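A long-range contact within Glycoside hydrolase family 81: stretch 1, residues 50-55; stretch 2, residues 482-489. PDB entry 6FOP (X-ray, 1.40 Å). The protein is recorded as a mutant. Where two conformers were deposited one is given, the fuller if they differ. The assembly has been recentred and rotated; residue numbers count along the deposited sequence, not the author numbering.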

# COMPACT_ATOMS: atom_id res chain seq x y z
N SER A 50 -21.63 -5.02 -5.64
CA SER A 50 -20.25 -4.60 -5.61
C SER A 50 -19.88 -4.05 -6.96
O SER A 50 -20.64 -4.19 -7.93
CB SER A 50 -19.30 -5.77 -5.28
OG SER A 50 -19.05 -6.62 -6.40
N LEU A 51 -18.69 -3.49 -7.03
CA LEU A 51 -17.98 -3.27 -8.29
C LEU A 51 -17.04 -4.47 -8.47
O LEU A 51 -17.00 -5.36 -7.61
CB LEU A 51 -17.21 -1.93 -8.29
CG LEU A 51 -18.03 -0.70 -8.67
CD1 LEU A 51 -18.43 -0.71 -10.14
CD2 LEU A 51 -19.23 -0.47 -7.78
N PRO A 52 -16.33 -4.54 -9.60
CA PRO A 52 -15.43 -5.69 -9.74
C PRO A 52 -14.39 -5.79 -8.64
O PRO A 52 -13.82 -4.77 -8.21
CB PRO A 52 -14.81 -5.48 -11.13
CG PRO A 52 -15.85 -4.70 -11.87
CD PRO A 52 -16.35 -3.73 -10.83
N ILE A 53 -14.12 -7.03 -8.23
CA ILE A 53 -13.31 -7.37 -7.08
C ILE A 53 -12.04 -8.04 -7.61
O ILE A 53 -12.10 -9.15 -8.12
CB ILE A 53 -14.05 -8.35 -6.14
CG1 ILE A 53 -15.45 -7.83 -5.78
CG2 ILE A 53 -13.21 -8.67 -4.91
CD1 ILE A 53 -15.46 -6.58 -4.95
N TYR A 54 -10.89 -7.35 -7.49
CA TYR A 54 -9.67 -7.81 -8.09
C TYR A 54 -8.83 -8.54 -7.07
O TYR A 54 -7.99 -7.96 -6.40
CB TYR A 54 -8.90 -6.66 -8.78
CG TYR A 54 -9.62 -6.14 -10.02
CD1 TYR A 54 -10.56 -5.12 -9.92
CD2 TYR A 54 -9.43 -6.71 -11.28
CE1 TYR A 54 -11.27 -4.67 -11.04
CE2 TYR A 54 -10.14 -6.27 -12.37
CZ TYR A 54 -11.04 -5.23 -12.25
OH TYR A 54 -11.71 -4.84 -13.39
N ALA A 55 -9.11 -9.83 -6.91
CA ALA A 55 -8.42 -10.68 -5.97
C ALA A 55 -7.08 -11.17 -6.47
O ALA A 55 -6.05 -10.96 -5.80
CB ALA A 55 -9.31 -11.86 -5.57
N HIS A 482 -13.47 3.31 -1.24
CA HIS A 482 -14.59 2.49 -1.69
C HIS A 482 -14.31 1.58 -2.88
O HIS A 482 -15.07 0.62 -3.08
CB HIS A 482 -15.80 3.39 -1.98
CG HIS A 482 -15.49 4.53 -2.88
ND1 HIS A 482 -15.30 4.39 -4.23
CD2 HIS A 482 -15.25 5.83 -2.61
CE1 HIS A 482 -15.02 5.57 -4.77
NE2 HIS A 482 -14.97 6.45 -3.79
N ALA A 483 -13.28 1.86 -3.69
CA ALA A 483 -12.97 1.03 -4.87
C ALA A 483 -14.15 0.94 -5.84
O ALA A 483 -14.34 -0.05 -6.55
CB ALA A 483 -12.47 -0.35 -4.47
N GLY A 484 -14.90 2.02 -5.96
CA GLY A 484 -16.12 2.06 -6.76
C GLY A 484 -15.84 2.40 -8.23
O GLY A 484 -16.44 3.33 -8.78
N PHE A 485 -14.99 1.59 -8.85
CA PHE A 485 -14.56 1.78 -10.24
C PHE A 485 -14.55 0.42 -10.92
O PHE A 485 -14.30 -0.61 -10.28
CB PHE A 485 -13.13 2.35 -10.27
CG PHE A 485 -12.98 3.65 -9.58
CD1 PHE A 485 -13.22 4.82 -10.26
CD2 PHE A 485 -12.52 3.71 -8.26
CE1 PHE A 485 -13.06 6.04 -9.61
CE2 PHE A 485 -12.33 4.93 -7.62
CZ PHE A 485 -12.61 6.09 -8.30
N ALA A 486 -14.80 0.40 -12.23
CA ALA A 486 -14.68 -0.83 -13.00
C ALA A 486 -13.32 -1.49 -12.82
O ALA A 486 -13.24 -2.72 -12.81
CB ALA A 486 -14.91 -0.56 -14.48
N ASP A 487 -12.26 -0.68 -12.70
CA ASP A 487 -10.90 -1.20 -12.53
C ASP A 487 -10.45 -1.40 -11.10
O ASP A 487 -9.26 -1.68 -10.86
CB ASP A 487 -9.93 -0.30 -13.30
CG ASP A 487 -10.12 -0.42 -14.79
OD1 ASP A 487 -10.46 -1.53 -15.28
OD2 ASP A 487 -9.97 0.58 -15.48
N GLY A 488 -11.39 -1.31 -10.17
CA GLY A 488 -11.11 -1.59 -8.78
C GLY A 488 -10.50 -0.42 -8.02
O GLY A 488 -10.86 0.74 -8.27
N ASN A 489 -9.68 -0.74 -7.03
CA ASN A 489 -8.98 0.30 -6.27
C ASN A 489 -7.80 0.79 -7.09
O ASN A 489 -7.46 0.21 -8.12
CB ASN A 489 -8.64 -0.20 -4.87
CG ASN A 489 -8.71 0.91 -3.82
OD1 ASN A 489 -8.18 2.01 -4.04
ND2 ASN A 489 -9.35 0.66 -2.70
O HOH W 1 -13.52 -2.62 -6.69

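Side chains from one segment often pack against the backbone of another, and this contact in a glycoside hydrolase family 81 protein is a compact example. L51, P52 and Y54 all direct their CA-to-CB bonds toward the second stretch, whereas F485, A486 and D487 direct theirs away, so what they offer is largely main chain. The central element is a type I turn from F485 to G488, closed by the hydrogen bond from G488 N to F485 O (3.0 Å). Y54, with chi1 at -69° (m) and chi2 at 89°, extends its ring to this turn, and its OH donates a hydrogen bond to A486 O at 2.7 Å. That oxygen lies at the ring edge, near its plane, as suits a phenolic donor. A486 O also lies 3.4 Å from P52 CG. The ring also explains the value of glycine at 488: an ideal CB on G488 would sit 2.7 Å from Y54 CD1, a clash, and the positive phi of G488, 83°, independently favours glycine. Y54 CE1 lies 3.5 Å from G488 N. L51, m at both chi angles, lays its branched end along the chain, with L51 CG 3.8 Å from G484 C. A water lies 2.7 Å from both P52 O and A483 O, within hydrogen-bonding reach of each, and links the stretches.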